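Local coordinates for protein Afp (Microbacterium arborescens, PDB 2YJK) that probably binds and stores ferric iron as a Dps-type member of the ferritin superfamily, its twelve subunits each folded as a helical bundle, at residues T136-D139 with V140-I144; K150-W153 with F154-H158; D84-V87 with S88-A91. One frame throughout, in Å; residues are numbered along the deposited sequence.

Interaction 1 of 3, residues T136-D139 with V140-I144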
loop_
_atom_site.group_PDB
_atom_site.type_symbol
_atom_site.label_atom_id
_atom_site.label_comp_id
_atom_site.label_asym_id
_atom_site.label_seq_id
_atom_site.Cartn_x
_atom_site.Cartn_y
_atom_site.Cartn_z
ATOM N N THR C 136 7.506 -7.302 -33.627
ATOM C CA THR C 136 7.738 -7.021 -32.221
ATOM C C THR C 136 8.122 -5.548 -32.020
ATOM O O THR C 136 7.593 -4.903 -31.118
ATOM C CB THR C 136 8.751 -8.018 -31.615
ATOM O OG1 THR C 136 8.264 -9.332 -31.850
ATOM C CG2 THR C 136 8.911 -7.851 -30.077
ATOM N N SER C 137 8.979 -5.002 -32.870
ATOM C CA SER C 137 9.322 -3.576 -32.733
ATOM C C SER C 137 8.152 -2.706 -33.138
ATOM O O SER C 137 8.014 -1.560 -32.644
ATOM C CB SER C 137 10.579 -3.162 -33.552
ATOM O OG SER C 137 11.741 -3.900 -33.151
ATOM N N GLN C 138 7.365 -3.202 -34.109
ATOM C CA GLN C 138 6.217 -2.447 -34.617
ATOM C C GLN C 138 5.254 -2.235 -33.455
ATOM O O GLN C 138 4.708 -1.146 -33.265
ATOM C CB GLN C 138 5.535 -3.146 -35.797
ATOM C CG GLN C 138 4.310 -2.393 -36.279
ATOM C CD GLN C 138 3.441 -3.197 -37.232
ATOM O OE1 GLN C 138 2.994 -4.258 -36.887
ATOM N NE2 GLN C 138 3.202 -2.686 -38.427
ATOM N N ASP C 139 5.074 -3.286 -32.655
ATOM C CA ASP C 139 4.218 -3.233 -31.480
ATOM C C ASP C 139 4.661 -2.165 -30.467
ATOM O O ASP C 139 3.820 -1.509 -29.811
ATOM C CB ASP C 139 4.167 -4.629 -30.842
ATOM C CG ASP C 139 3.183 -4.711 -29.665
ATOM O OD1 ASP C 139 1.939 -4.731 -29.927
ATOM O OD2 ASP C 139 3.636 -4.789 -28.486
ATOM N N VAL C 140 5.965 -1.963 -30.337
ATOM C CA VAL C 140 6.456 -0.918 -29.457
ATOM C C VAL C 140 5.950 0.417 -30.005
ATOM O O VAL C 140 5.497 1.288 -29.216
ATOM C CB VAL C 140 8.041 -0.899 -29.319
ATOM C CG1 VAL C 140 8.469 0.322 -28.574
ATOM C CG2 VAL C 140 8.507 -2.113 -28.497
ATOM N N ALA C 141 6.046 0.590 -31.331
ATOM C CA ALA C 141 5.653 1.877 -31.967
ATOM C C ALA C 141 4.172 2.064 -31.821
ATOM O O ALA C 141 3.700 3.146 -31.477
ATOM C CB ALA C 141 6.036 1.914 -33.448
ATOM N N ILE C 142 3.425 0.985 -32.016
ATOM C CA ILE C 142 1.977 1.032 -31.814
ATOM C C ILE C 142 1.585 1.420 -30.385
ATOM O O ILE C 142 0.711 2.292 -30.172
ATOM C CB ILE C 142 1.275 -0.289 -32.223
ATOM C CG1 ILE C 142 1.193 -0.365 -33.763
ATOM C CG2 ILE C 142 -0.132 -0.267 -31.679
ATOM C CD1 ILE C 142 0.936 -1.813 -34.322
ATOM N N GLU C 143 2.209 0.762 -29.402
ATOM C CA GLU C 143 1.892 1.044 -28.013
ATOM C C GLU C 143 2.210 2.549 -27.684
ATOM O O GLU C 143 1.402 3.240 -27.066
ATOM C CB GLU C 143 2.684 0.098 -27.112
ATOM C CG GLU C 143 2.680 0.456 -25.595
ATOM C CD GLU C 143 3.724 -0.391 -24.851
ATOM O OE1 GLU C 143 3.521 -1.611 -24.782
ATOM O OE2 GLU C 143 4.760 0.154 -24.388
ATOM N N ILE C 144 3.366 3.058 -28.090
ATOM C CA ILE C 144 3.656 4.455 -27.821
ATOM C C ILE C 144 2.652 5.427 -28.577
ATOM O O ILE C 144 2.169 6.427 -28.005
ATOM C CB ILE C 144 5.104 4.843 -28.250
ATOM C CG1 ILE C 144 6.183 4.118 -27.391
ATOM C CG2 ILE C 144 5.278 6.391 -28.144
ATOM C CD1 ILE C 144 7.582 4.062 -28.057
#

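Interaction 2 of 3, residues K150-W153 with F154-H158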
loop_
_atom_site.group_PDB
_atom_site.type_symbol
_atom_site.label_atom_id
_atom_site.label_comp_id
_atom_site.label_asym_id
_atom_site.label_seq_id
_atom_site.Cartn_x
_atom_site.Cartn_y
_atom_site.Cartn_z
ATOM N N LYS C 150 -3.619 9.753 -27.103
ATOM C CA LYS C 150 -4.508 10.119 -26.029
ATOM C C LYS C 150 -4.081 11.439 -25.303
ATOM O O LYS C 150 -4.920 12.293 -25.009
ATOM C CB LYS C 150 -4.636 8.913 -25.087
ATOM C CG LYS C 150 -5.503 9.178 -23.878
ATOM C CD LYS C 150 -5.504 7.951 -22.936
ATOM C CE LYS C 150 -6.627 8.124 -21.928
ATOM N NZ LYS C 150 -6.512 7.184 -20.767
ATOM N N ASP C 151 -2.784 11.576 -24.999
ATOM C CA ASP C 151 -2.197 12.797 -24.436
ATOM C C ASP C 151 -2.481 14.001 -25.331
ATOM O O ASP C 151 -2.832 15.070 -24.837
ATOM C CB ASP C 151 -0.690 12.637 -24.249
ATOM C CG ASP C 151 -0.344 11.656 -23.055
ATOM O OD1 ASP C 151 -1.228 11.430 -22.156
ATOM O OD2 ASP C 151 0.813 11.120 -23.038
ATOM N N ARG C 152 -2.392 13.817 -26.634
ATOM C CA ARG C 152 -2.764 14.866 -27.580
ATOM C C ARG C 152 -4.253 15.284 -27.429
ATOM O O ARG C 152 -4.553 16.477 -27.417
ATOM C CB ARG C 152 -2.486 14.410 -29.005
ATOM C CG ARG C 152 -2.605 15.497 -30.096
ATOM C CD ARG C 152 -2.570 14.902 -31.504
ATOM N NE ARG C 152 -2.738 15.960 -32.510
ATOM C CZ ARG C 152 -3.854 16.228 -33.196
ATOM N NH1 ARG C 152 -4.931 15.487 -33.063
ATOM N NH2 ARG C 152 -3.881 17.246 -34.054
ATOM N N TRP C 153 -5.164 14.318 -27.295
ATOM C CA TRP C 153 -6.550 14.636 -27.116
ATOM C C TRP C 153 -6.747 15.462 -25.823
ATOM O O TRP C 153 -7.413 16.501 -25.861
ATOM C CB TRP C 153 -7.383 13.346 -27.125
ATOM C CG TRP C 153 -8.738 13.438 -26.423
ATOM C CD1 TRP C 153 -9.667 14.418 -26.568
ATOM C CD2 TRP C 153 -9.294 12.484 -25.470
ATOM N NE1 TRP C 153 -10.761 14.166 -25.744
ATOM C CE2 TRP C 153 -10.568 12.983 -25.078
ATOM C CE3 TRP C 153 -8.825 11.263 -24.903
ATOM C CZ2 TRP C 153 -11.409 12.306 -24.138
ATOM C CZ3 TRP C 153 -9.667 10.570 -23.977
ATOM C CH2 TRP C 153 -10.944 11.101 -23.610
ATOM N N PHE C 154 -6.171 15.000 -24.705
ATOM C CA PHE C 154 -6.292 15.707 -23.443
ATOM C C PHE C 154 -5.823 17.149 -23.540
ATOM O O PHE C 154 -6.459 18.018 -22.985
ATOM C CB PHE C 154 -5.540 15.009 -22.345
ATOM C CG PHE C 154 -6.229 13.796 -21.814
ATOM C CD1 PHE C 154 -7.352 13.266 -22.425
ATOM C CD2 PHE C 154 -5.703 13.126 -20.722
ATOM C CE1 PHE C 154 -7.978 12.124 -21.912
ATOM C CE2 PHE C 154 -6.340 11.985 -20.220
ATOM C CZ PHE C 154 -7.481 11.501 -20.828
ATOM N N LEU C 155 -4.761 17.390 -24.310
ATOM C CA LEU C 155 -4.255 18.729 -24.532
ATOM C C LEU C 155 -5.201 19.498 -25.434
ATOM O O LEU C 155 -5.678 20.573 -25.061
ATOM C CB LEU C 155 -2.807 18.675 -25.063
ATOM C CG LEU C 155 -1.789 18.261 -23.979
ATOM C CD1 LEU C 155 -0.567 17.622 -24.558
ATOM C CD2 LEU C 155 -1.353 19.422 -23.066
ATOM N N LEU C 156 -5.563 18.918 -26.576
ATOM C CA LEU C 156 -6.343 19.630 -27.562
ATOM C C LEU C 156 -7.797 19.879 -27.123
ATOM O O LEU C 156 -8.385 20.851 -27.552
ATOM C CB LEU C 156 -6.321 18.883 -28.891
ATOM C CG LEU C 156 -5.985 19.528 -30.219
ATOM C CD1 LEU C 156 -5.090 20.852 -30.150
ATOM C CD2 LEU C 156 -5.407 18.428 -31.177
ATOM N N ALA C 157 -8.367 19.013 -26.275
ATOM C CA ALA C 157 -9.780 19.164 -25.869
ATOM C C ALA C 157 -10.035 20.534 -25.190
ATOM O O ALA C 157 -11.161 21.028 -25.215
ATOM C CB ALA C 157 -10.227 17.960 -24.923
ATOM N N HIS C 158 -8.978 21.144 -24.628
ATOM C CA HIS C 158 -9.059 22.427 -23.909
ATOM C C HIS C 158 -9.273 23.643 -24.836
ATOM O O HIS C 158 -9.577 24.714 -24.336
ATOM C CB HIS C 158 -7.797 22.719 -23.094
ATOM C CG HIS C 158 -7.661 21.894 -21.860
ATOM N ND1 HIS C 158 -7.018 20.667 -21.846
ATOM C CD2 HIS C 158 -8.103 22.108 -20.588
ATOM C CE1 HIS C 158 -7.047 20.176 -20.614
ATOM N NE2 HIS C 158 -7.705 21.028 -19.835
#

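Interaction 3 of 3, residues D84-V87 with S88-A91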
loop_
_atom_site.group_PDB
_atom_site.type_symbol
_atom_site.label_atom_id
_atom_site.label_comp_id
_atom_site.label_asym_id
_atom_site.label_seq_id
_atom_site.Cartn_x
_atom_site.Cartn_y
_atom_site.Cartn_z
ATOM N N ASP C 84 22.437 6.777 -29.737
ATOM C CA ASP C 84 23.021 8.034 -29.361
ATOM C C ASP C 84 21.951 9.076 -28.945
ATOM O O ASP C 84 21.486 9.872 -29.773
ATOM C CB ASP C 84 23.911 8.594 -30.498
ATOM C CG ASP C 84 24.631 9.873 -30.082
ATOM O OD1 ASP C 84 24.501 10.287 -28.880
ATOM O OD2 ASP C 84 25.319 10.476 -30.935
ATOM N N SER C 85 21.557 9.123 -27.674
ATOM C CA SER C 85 20.748 10.271 -27.257
ATOM C C SER C 85 21.396 11.118 -26.159
ATOM O O SER C 85 20.727 11.505 -25.174
ATOM C CB SER C 85 19.274 9.946 -26.951
ATOM O OG SER C 85 19.199 9.008 -25.919
ATOM N N ARG C 86 22.679 11.421 -26.351
ATOM C CA ARG C 86 23.331 12.510 -25.625
ATOM C C ARG C 86 22.564 13.807 -25.925
ATOM O O ARG C 86 21.972 13.959 -27.016
ATOM C CB ARG C 86 24.787 12.662 -26.074
ATOM C CG ARG C 86 25.696 11.501 -25.653
ATOM C CD ARG C 86 27.049 11.529 -26.301
ATOM N NE ARG C 86 26.955 11.592 -27.761
ATOM C CZ ARG C 86 27.945 12.013 -28.525
ATOM N NH1 ARG C 86 29.100 12.397 -27.992
ATOM N NH2 ARG C 86 27.781 12.084 -29.813
ATOM N N VAL C 87 22.574 14.731 -24.958
ATOM C CA VAL C 87 22.006 16.057 -25.145
ATOM C C VAL C 87 22.400 16.696 -26.504
ATOM O O VAL C 87 21.543 17.242 -27.235
ATOM C CB VAL C 87 22.465 16.982 -23.996
ATOM C CG1 VAL C 87 22.100 18.406 -24.289
ATOM C CG2 VAL C 87 21.817 16.516 -22.657
ATOM N N SER C 88 23.667 16.608 -26.863
ATOM C CA SER C 88 24.154 17.297 -28.095
ATOM C C SER C 88 23.476 16.763 -29.364
ATOM O O SER C 88 22.969 17.540 -30.160
ATOM C CB SER C 88 25.669 17.202 -28.218
ATOM O OG SER C 88 26.060 15.829 -28.309
ATOM N N THR C 89 23.415 15.438 -29.500
ATOM C CA THR C 89 22.796 14.758 -30.613
ATOM C C THR C 89 21.281 15.063 -30.680
ATOM O O THR C 89 20.740 15.436 -31.757
ATOM C CB THR C 89 23.030 13.218 -30.452
ATOM O OG1 THR C 89 24.425 12.966 -30.252
ATOM C CG2 THR C 89 22.579 12.390 -31.710
ATOM N N MET C 90 20.610 14.877 -29.539
ATOM C CA MET C 90 19.189 15.205 -29.383
ATOM C C MET C 90 18.798 16.630 -29.780
ATOM O O MET C 90 17.807 16.815 -30.465
ATOM C CB MET C 90 18.716 14.892 -27.944
ATOM C CG MET C 90 17.285 15.357 -27.685
ATOM S SD MET C 90 16.752 15.038 -26.019
ATOM C CE MET C 90 17.535 16.387 -25.090
ATOM N N ALA C 91 19.559 17.624 -29.325
ATOM C CA ALA C 91 19.440 19.020 -29.769
ATOM C C ALA C 91 19.599 19.203 -31.291
ATOM O O ALA C 91 18.817 19.972 -31.917
ATOM C CB ALA C 91 20.452 19.897 -29.074
#

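Interaction 1 of 3, residues T136-D139 with V140-I144
D139 and E143 are joined, one turn apart, by a backbone bond of 2.8 Å from E143 N to D139 O, nearly straight at 164°. I142 N to Q138 O is equally short, 2.8 Å. A141 N gives a longer bond of 3.2 Å to S137 O, and V140 N is held weakly, shared between T136 O and S137 O in the first turns of helix 135-156.

Outward from this backbone, the side-chain packing is led by Q138 and I142. Their chains run obliquely to each other, and CD1 of I142 rests 3.9 Å from CG of Q138. Q138 holds CG anti to its own nitrogen (chi1 177°) and then runs extended, which lays CG and the amide along I142 CD1, while NE2 bonds to I127 O and D131 OD1 of the same chain. E143 adds its CB, 3.3 Å from D139 O. V140 packs on T71 and R75 of helix 51-78.

The two acids have like charges, D139 OD2 lying 4.9 Å from E143 OE1. R146 of a second subunit makes salt bridges to both, which probably lessens their mutual repulsion and favours their ionised forms. A single helical turn thus combines an apolar step with an acidic pair whose charge is probably partly offset by that arginine across a subunit interface.

Interaction 2 of 3, residues K150-W153 with F154-H158
K150 and F154 start the walk, running side by side in the same direction one turn apart. K150 is extended throughout, so that CE comes to 3.7 Å from F154 CZ while CG lies over one face of the ring, toward its rim. F154 N bonds to K150 O at 3.0 Å. D151 contributes its carbonyl, which accepts from L155 N and also has L155 CD1 3.4 Å away; its carboxylate turns to H64 of helix 51-78.

With chi1 near -170° and the chain extended to NE, R152 lays its guanidinium alongside L156. CD2 of L156 sits over the centre of one face, 3.4 Å from R152 CZ, while NE is engaged in a salt bridge with D117 of helix 105-130.

W153 meets two side chains. F154 turns an edge toward the face of the six-membered ring of W153, a T-shaped pair with centroids 4.7 Å apart and planes at 60°, though the exact spacing is doubtful. A157 CB approaches the indole obliquely, 3.9 Å from W153 CD1, and A157 N closes the turn on W153 O at 2.7 Å. The indole also meets the rings of F51 and H55 of a fourth subunit. Losing it to an alanine here would probably leave the F154 edge without its aromatic face and open a gap beside A157 and against the neighbouring F51 and H55.

With those two residues the aromatic pair forms a cluster across a subunit interface, in the last turns of helix 135-156 of a ferritin-like four-helix bundle.

Interaction 3 of 3, residues D84-V87 with S88-A91
The guanidinium of R86 and the carboxylate of D84 are the flat groups around which T89 and S88 assemble. S88 OG lies over the centre of one guanidinium face, 4.2 Å above the plane. The guanidinium edge is turned to D84, which it grips side-on: NE meets OD1 at 3.0 Å and NH2 meets OD2 at 3.1 Å, both on the syn side, though NE and NH2 lie about 30° out of the carboxylate plane. The turn at chi3 (-54°) bends the arginine chain so that NE and NH2 face the D84 carboxylate.

T89 takes a different approach. Its OG1 donates to D84 OD2 at 2.7 Å from above the carboxylate plane, on the face opposite to that used by R86 NH2. Beside the bond, the methyl CG2 of T89 packs 3.4 Å from D84 O, a carbonyl that also accepts a hydrogen bond from H30 of helix 15-45.

R86 occupies the N-cap position of helix 87-92. Its carbonyl receives M90 N at 3.0 Å, and V87 O receives A91 N at 2.9 Å, both nearly straight, the two bonds that open the helix. N38 and Q41 of a fifth subunit bond to the backbone nitrogens of V87 and S85, and the A91 side chain packs on its counterpart there.

Held at OD1 and OD2 by R86 and at OD2 from the opposite face by T89, the carboxylate is probably restrained from turning. An acid near a helix N-terminus and paired with an arginine is probably stabilised as the anion, tying the loop to the helix.

Three short-range contacts illustrate how one helical subunit distributes its interface chemistry. Interactions 1 and 2 follow each other on helix 135-156, with centres about 21 Å and nearest atoms about 7 Å apart, and both touch the same third subunit. Interaction 3, earlier in the chain, faces a fifth subunit; its centre is about 28 Å from that of interaction 2, on the opposite side of the chain's centre. Iron lies nearby: the Q138 side chain is about 7 Å from a bound iron(III) ion, that of L155 about 10 Å from the side chain of iron-binding H43, and that of M90 about 12 Å from that of D70, an iron-binding residue without bound iron in this chain.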